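Local coordinates for Lmo0181 protein (Listeria monocytogenes serovar 1/2a, PDB 5F7V) that binds the cyclic glucan cycloalternan as the extracellular substrate-binding lipoprotein of what is probably an ABC transporter, at residues 103-107 with 322-326; 200-204 with 389-394. All coordinates share one frame. Where two conformers were deposited one is given. Numbering follows the deposited sequence.

Contact 1 (103-107 with 322-326); sequences PSTLN and PATEN
Two loops, each about to enter a helix, are joined here by a single antiparallel beta bridge in the N-terminal lobe of a two-lobed periplasmic-binding-protein fold. Residues 103-105 form a 3-10 turn, closed by Leu-106 N donating to Pro-103 O at 3.1 Å; the chain then extends at Leu-106 (phi/psi -103/157). Segment 322-326 bends at Ala-323 (-64/-32), extends through Thr-324 (-65/136) and turns at Glu-325 (-92/1) into Asn-326. The bridge pairs Leu-106 with Thr-324, a non-hydrogen-bonded antiparallel pair whose CA atoms are 4.4 Å apart. Two backbone hydrogen bonds flank it: Asn-107 N to Ala-323 O, 2.8 Å, and Glu-325 N to Thr-105 O, 3.1 Å and nearly straight at 171°. The same carbonyls also take CA-H...O contacts, Leu-106 CA lying 3.2 Å from Ala-323 O and Thr-324 CA 3.6 Å from Thr-105 O.

The Leu-106 side chain (chi1 m, chi2 t) starts away from the partner segment, yet its end returns, CD2 reaching Ala-323 CB at 3.9 Å and Thr-324 OG1 at 3.7 Å. Glu-325 CB points toward segment 103-107; chi1 m, chi2 t carry its carboxylate alongside Leu-106 and Asn-107, OE2 3.7 Å from Asn-107 CA. Water 1 links the two segments, accepting from Asn-107 ND2 at 2.9 Å and donating to Glu-325 OE2 at 2.8 Å.

Asn-107 and Asn-326, both with chi1 t, are the N-caps of helices 108-112 and 327-335, their OD1 atoms accepting from Ala-110 N and Ile-329 N. Leu-106 and Ala-323 rest on Val-124 of strand 119-135, Leu-106 also touches Tyr-111 of helix 108-112, and Pro-322 packs against helix 308-316.

Contact 2 (200-204 with 389-394); sequences ETTIN and SEDNIN
An ST turn in the loop leading to helix 206-220 packs along helix 382-397, running roughly antiparallel to it, in the lobe that carries the C-terminal helices. Thr-201 is extended (-112/141), and its OG1 accepts from Ile-203 N at 3.1 Å; Ile-193 O is a further partner of that hydroxyl. Thr-201 meets Glu-390, Ile-393 and Asn-394; Ile-203 meets Ser-389, Glu-390 and Ile-393; Asn-204 meets Glu-390. Ile-203 and Glu-390 have CA atoms 6.0 Å apart.

With chi1 t, Thr-201 puts CG2 3.7 Å from Ile-393 CG2, 3.8 Å from Glu-390 CG and 3.6 Å from Asn-394 OD1. Ile-203 (t, t) sets CG2 3.9 Å from Glu-390 CB and CD1 4.2 Å from Ile-393 CD1. Asn-204 (chi1 p) has OD1 3.5 Å from Glu-390 CG. Water 2 lies 2.7 Å from Glu-200 OE1 and 2.8 Å from Asn-394 OD1, and accepts from Thr-201 N at 2.9 Å.

Met-179 of helix 179-187 touches both isoleucines, and Ile-393 reaches on to Ile-364 of helix 361-376.

Contact 1 and contact 2 belong to different lobes, their centres 36 Å apart and their nearest atoms about 25 Å apart, so they do not touch. Along the sequence their segments alternate: the chain visits 103-107, then 200-204, then 322-326 and finally 389-394, consistent with the repeated crossings between lobes known in this fold. The bound sugar lies between the lobes. Neither contact lines its pocket: the side chain of Asn-107 is about 12 Å from a glucose unit, that of Ile-203 about 13 Å. Contact 1 is built mainly on backbone hydrogen bonds, contact 2 mainly on side-chain packing, and each ties together parts of its own lobe that are far apart in sequence.

Contact 1 (103-107 with 322-326)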
ATOM      1  N   PRO A 103     -16.862   3.092  15.983  1.00 12.91           N
ATOM      2  CA  PRO A 103     -15.593   3.394  15.310  1.00 12.23           C
ATOM      3  C   PRO A 103     -14.416   3.798  16.214  1.00 12.12           C
ATOM      4  O   PRO A 103     -13.276   3.804  15.759  1.00 11.62           O
ATOM      5  CB  PRO A 103     -15.991   4.455  14.286  1.00 12.22           C
ATOM      6  CG  PRO A 103     -17.246   5.025  14.764  1.00 12.74           C
ATOM      7  CD  PRO A 103     -17.954   3.990  15.588  1.00 13.14           C
ATOM      8  N   SER A 104     -14.674   4.076  17.502  1.00 12.47           N
ATOM      9  CA  SER A 104     -13.590   4.371  18.435  1.00 12.98           C
ATOM     10  C   SER A 104     -12.691   3.174  18.730  1.00 12.90           C
ATOM     11  O   SER A 104     -11.607   3.343  19.264  1.00 13.52           O
ATOM     12  CB  SER A 104     -14.077   4.991  19.751  1.00 13.94           C
ATOM     13  OG  SER A 104     -14.681   4.050  20.618  1.00 14.72           O
ATOM     14  N   THR A 105     -13.126   1.976  18.342  1.00 12.56           N
ATOM     15  CA  THR A 105     -12.337   0.775  18.482  1.00 12.52           C
ATOM     16  C   THR A 105     -11.479   0.471  17.277  1.00 11.66           C
ATOM     17  O   THR A 105     -10.760  -0.541  17.301  1.00 11.65           O
ATOM     18  CB  THR A 105     -13.241  -0.453  18.747  1.00 13.09           C
ATOM     19  OG1 THR A 105     -14.052  -0.706  17.590  1.00 12.53           O
ATOM     20  CG2 THR A 105     -14.088  -0.275  19.996  1.00 14.24           C
ATOM     21  N   LEU A 106     -11.556   1.322  16.250  1.00 10.89           N
ATOM     22  CA  LEU A 106     -10.782   1.120  15.032  1.00 10.27           C
ATOM     23  C   LEU A 106      -9.582   2.038  14.970  1.00  9.97           C
ATOM     24  O   LEU A 106      -9.547   3.084  15.601  1.00 10.72           O
ATOM     25  CB  LEU A 106     -11.670   1.395  13.822  1.00 10.02           C
ATOM     26  CG  LEU A 106     -12.977   0.603  13.816  1.00 10.58           C
ATOM     27  CD1 LEU A 106     -13.624   0.844  12.459  1.00 10.44           C
ATOM     28  CD2 LEU A 106     -12.729  -0.877  13.973  1.00 10.81           C
ATOM     29  N   ASN A 107      -8.576   1.648  14.197  1.00  9.37           N
ATOM     30  CA  ASN A 107      -7.477   2.573  13.915  1.00  9.13           C
ATOM     31  C   ASN A 107      -8.016   3.855  13.294  1.00  9.01           C
ATOM     32  O   ASN A 107      -8.704   3.847  12.276  1.00  8.27           O
ATOM     33  CB  ASN A 107      -6.483   1.908  12.973  1.00  8.64           C
ATOM     34  CG  ASN A 107      -5.325   2.810  12.624  1.00  8.78           C
ATOM     35  OD1 ASN A 107      -5.484   3.788  11.894  1.00  8.45           O
ATOM     36  ND2 ASN A 107      -4.128   2.477  13.123  1.00  9.20           N
ATOM     37  N   PRO A 322      -6.268  -5.857  10.514  1.00  6.05           N
ATOM     38  CA  PRO A 322      -7.663  -5.448  10.652  1.00  6.07           C
ATOM     39  C   PRO A 322      -7.768  -4.047  11.222  1.00  6.53           C
ATOM     40  O   PRO A 322      -6.853  -3.527  11.834  1.00  6.79           O
ATOM     41  CB  PRO A 322      -8.227  -6.494  11.597  1.00  6.43           C
ATOM     42  CG  PRO A 322      -7.059  -6.798  12.484  1.00  6.81           C
ATOM     43  CD  PRO A 322      -5.844  -6.746  11.612  1.00  6.55           C
ATOM     44  N   ALA A 323      -8.902  -3.428  10.959  1.00  6.85           N
ATOM     45  CA  ALA A 323      -9.158  -2.127  11.532  1.00  7.67           C
ATOM     46  C   ALA A 323      -9.267  -2.095  13.046  1.00  8.93           C
ATOM     47  O   ALA A 323      -8.932  -1.097  13.666  1.00  9.35           O
ATOM     48  CB  ALA A 323     -10.387  -1.539  10.917  1.00  7.58           C
ATOM     49  N   THR A 324      -9.764  -3.173  13.641  0.70  9.55           N
ATOM     50  CA  THR A 324      -9.895  -3.230  15.100  0.70 11.01           C
ATOM     51  C   THR A 324      -8.507  -3.202  15.756  0.70 12.04           C
ATOM     52  O   THR A 324      -7.611  -3.887  15.263  0.70 12.25           O
ATOM     53  CB  THR A 324     -10.724  -4.460  15.515  0.70 11.42           C
ATOM     54  OG1 THR A 324     -12.050  -4.334  14.976  0.70 11.48           O
ATOM     55  CG2 THR A 324     -10.794  -4.541  17.049  0.70 12.42           C
ATOM     56  N   GLU A 325      -8.330  -2.413  16.814  1.00 13.84           N
ATOM     57  CA  GLU A 325      -7.097  -2.362  17.632  1.00 15.93           C
ATOM     58  C   GLU A 325      -6.968  -3.260  18.873  1.00 16.77           C
ATOM     59  O   GLU A 325      -5.982  -3.202  19.606  1.00 18.70           O
ATOM     60  CB  GLU A 325      -6.883  -0.937  18.107  1.00 18.32           C
ATOM     61  CG  GLU A 325      -6.728  -0.014  16.922  1.00 19.66           C
ATOM     62  CD  GLU A 325      -6.614   1.429  17.367  1.00 23.02           C
ATOM     63  OE1 GLU A 325      -7.545   1.918  18.068  1.00 26.65           O
ATOM     64  OE2 GLU A 325      -5.576   2.029  17.000  1.00 24.45           O
ATOM     65  N   ASN A 326      -7.981  -4.063  19.141  1.00 19.60           N
ATOM     66  CA  ASN A 326      -8.009  -4.900  20.346  1.00 19.75           C
ATOM     67  C   ASN A 326      -6.746  -5.773  20.462  1.00 19.07           C
ATOM     68  O   ASN A 326      -6.328  -6.404  19.494  1.00 18.08           O
ATOM     69  CB  ASN A 326      -9.283  -5.730  20.282  1.00 19.71           C
ATOM     70  CG  ASN A 326      -9.415  -6.677  21.439  1.00 20.31           C
ATOM     71  OD1 ASN A 326      -8.917  -7.808  21.358  1.00 19.60           O
ATOM     72  ND2 ASN A 326     -10.076  -6.243  22.513  1.00 21.52           N
TER
HETATM   73  O   HOH W   1      -3.830   0.633  15.319  1.00 30.88           O

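Contact 2 (200-204 with 389-394)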
ATOM      1  N   GLU A 200       0.255  24.064  -4.016  1.00  6.71           N
ATOM      2  CA  GLU A 200       1.537  24.098  -4.721  1.00  6.39           C
ATOM      3  C   GLU A 200       2.200  22.745  -4.566  1.00  5.95           C
ATOM      4  O   GLU A 200       1.914  22.037  -3.594  1.00  5.75           O
ATOM      5  CB  GLU A 200       2.484  25.172  -4.140  1.00  6.53           C
ATOM      6  CG  GLU A 200       1.991  26.604  -4.223  1.00  6.87           C
ATOM      7  CD  GLU A 200       1.835  27.127  -5.606  1.00  7.08           C
ATOM      8  OE1 GLU A 200       2.410  26.582  -6.557  1.00  6.95           O
ATOM      9  OE2 GLU A 200       1.077  28.103  -5.787  1.00  7.40           O
ATOM     10  N   THR A 201       3.118  22.420  -5.465  1.00  5.78           N
ATOM     11  CA  THR A 201       3.988  21.270  -5.300  1.00  5.54           C
ATOM     12  C   THR A 201       5.422  21.733  -5.084  1.00  5.62           C
ATOM     13  O   THR A 201       5.921  22.660  -5.713  1.00  5.85           O
ATOM     14  CB  THR A 201       3.889  20.292  -6.478  1.00  5.40           C
ATOM     15  OG1 THR A 201       4.808  19.222  -6.291  1.00  5.18           O
ATOM     16  CG2 THR A 201       4.210  20.915  -7.807  1.00  5.55           C
ATOM     17  N   THR A 202       6.111  21.039  -4.187  1.00  5.67           N
ATOM     18  CA  THR A 202       7.552  21.239  -3.996  1.00  6.01           C
ATOM     19  C   THR A 202       8.270  19.944  -4.351  1.00  5.29           C
ATOM     20  O   THR A 202       9.334  19.647  -3.784  1.00  5.04           O
ATOM     21  CB  THR A 202       7.851  21.714  -2.575  1.00  6.75           C
ATOM     22  OG1 THR A 202       7.167  20.833  -1.690  1.00  7.90           O
ATOM     23  CG2 THR A 202       7.323  23.117  -2.446  1.00  7.37           C
ATOM     24  N   ILE A 203       7.746  19.179  -5.311  1.00  4.82           N
ATOM     25  CA  ILE A 203       8.310  17.874  -5.651  1.00  4.54           C
ATOM     26  C   ILE A 203       9.742  17.958  -6.154  1.00  4.55           C
ATOM     27  O   ILE A 203      10.523  17.009  -5.986  1.00  4.31           O
ATOM     28  CB  ILE A 203       7.379  17.123  -6.649  1.00  4.55           C
ATOM     29  CG1 ILE A 203       7.791  15.648  -6.728  1.00  4.47           C
ATOM     30  CG2 ILE A 203       7.347  17.752  -8.018  1.00  4.77           C
ATOM     31  CD1 ILE A 203       6.819  14.759  -7.453  1.00  4.60           C
ATOM     32  N   ASN A 204      10.106  19.080  -6.755  1.00  4.74           N
ATOM     33  CA  ASN A 204      11.440  19.317  -7.286  1.00  4.95           C
ATOM     34  C   ASN A 204      12.375  20.079  -6.348  1.00  5.11           C
ATOM     35  O   ASN A 204      13.295  20.690  -6.849  1.00  5.80           O
ATOM     36  CB  ASN A 204      11.351  19.952  -8.668  1.00  5.31           C
ATOM     37  CG  ASN A 204      10.750  21.324  -8.624  1.00  5.68           C
ATOM     38  OD1 ASN A 204       9.926  21.614  -7.751  1.00  5.86           O
ATOM     39  ND2 ASN A 204      11.144  22.168  -9.561  1.00  6.14           N
ATOM     40  N   SER A 389       7.912  16.495 -13.603  0.50  4.63           N
ATOM     41  CA  SER A 389       6.823  16.154 -12.700  0.50  4.59           C
ATOM     42  C   SER A 389       6.208  17.391 -12.049  0.50  4.77           C
ATOM     43  O   SER A 389       4.998  17.444 -11.902  0.50  4.98           O
ATOM     44  CB  SER A 389       7.310  15.217 -11.606  0.50  4.34           C
ATOM     45  OG  SER A 389       7.751  13.976 -12.124  0.50  4.13           O
ATOM     46  N   GLU A 390       7.024  18.371 -11.670  1.00  4.90           N
ATOM     47  CA  GLU A 390       6.520  19.635 -11.131  1.00  5.13           C
ATOM     48  C   GLU A 390       5.670  20.350 -12.183  1.00  5.47           C
ATOM     49  O   GLU A 390       4.555  20.804 -11.887  1.00  5.53           O
ATOM     50  CB  GLU A 390       7.686  20.525 -10.677  1.00  5.24           C
ATOM     51  CG  GLU A 390       7.257  21.815  -9.962  1.00  5.59           C
ATOM     52  CD  GLU A 390       7.368  23.140 -10.724  1.00  6.01           C
ATOM     53  OE1 GLU A 390       7.732  23.112 -11.930  1.00  6.46           O
ATOM     54  OE2 GLU A 390       7.070  24.235 -10.144  1.00  6.11           O
ATOM     55  N   ASP A 391       6.156  20.443 -13.412  1.00  5.61           N
ATOM     56  CA  ASP A 391       5.380  21.070 -14.497  1.00  6.05           C
ATOM     57  C   ASP A 391       4.045  20.384 -14.736  1.00  6.05           C
ATOM     58  O   ASP A 391       3.015  21.051 -14.896  1.00  6.50           O
ATOM     59  CB  ASP A 391       6.194  21.050 -15.782  1.00  6.36           C
ATOM     60  CG  ASP A 391       7.469  21.894 -15.702  1.00  6.75           C
ATOM     61  OD1 ASP A 391       7.484  22.828 -14.858  1.00  7.13           O
ATOM     62  OD2 ASP A 391       8.456  21.672 -16.448  1.00  7.33           O
ATOM     63  N   ASN A 392       4.063  19.052 -14.733  1.00  5.75           N
ATOM     64  CA  ASN A 392       2.835  18.318 -15.014  1.00  5.91           C
ATOM     65  C   ASN A 392       1.819  18.476 -13.879  1.00  5.82           C
ATOM     66  O   ASN A 392       0.633  18.619 -14.134  1.00  5.99           O
ATOM     67  CB  ASN A 392       3.176  16.832 -15.199  1.00  5.92           C
ATOM     68  CG  ASN A 392       1.941  15.992 -15.375  1.00  6.24           C
ATOM     69  OD1 ASN A 392       1.322  16.098 -16.422  1.00  7.51           O
ATOM     70  ND2 ASN A 392       1.552  15.268 -14.365  1.00  6.17           N
ATOM     71  N   ILE A 393       2.281  18.438 -12.630  1.00  5.53           N
ATOM     72  CA  ILE A 393       1.390  18.679 -11.489  1.00  5.68           C
ATOM     73  C   ILE A 393       0.806  20.079 -11.557  1.00  6.10           C
ATOM     74  O   ILE A 393      -0.400  20.267 -11.369  1.00  6.20           O
ATOM     75  CB  ILE A 393       2.099  18.409 -10.155  1.00  5.55           C
ATOM     76  CG1 ILE A 393       2.372  16.918 -10.021  1.00  5.38           C
ATOM     77  CG2 ILE A 393       1.263  18.946  -9.002  1.00  5.76           C
ATOM     78  CD1 ILE A 393       3.292  16.530  -8.906  1.00  5.38           C
ATOM     79  N   ASN A 394       1.631  21.074 -11.836  1.00  6.18           N
ATOM     80  CA  ASN A 394       1.129  22.454 -11.933  1.00  6.74           C
ATOM     81  C   ASN A 394       0.049  22.586 -12.975  1.00  7.45           C
ATOM     82  O   ASN A 394      -0.957  23.207 -12.709  1.00  7.86           O
ATOM     83  CB  ASN A 394       2.250  23.401 -12.302  1.00  6.63           C
ATOM     84  CG  ASN A 394       3.212  23.653 -11.169  1.00  6.38           C
ATOM     85  OD1 ASN A 394       2.898  23.485 -10.011  1.00  6.34           O
ATOM     86  ND2 ASN A 394       4.384  24.140 -11.510  1.00  6.29           N
TER
HETATM   87  O   HOH W   2       3.733  24.371  -7.508  1.00  4.49           O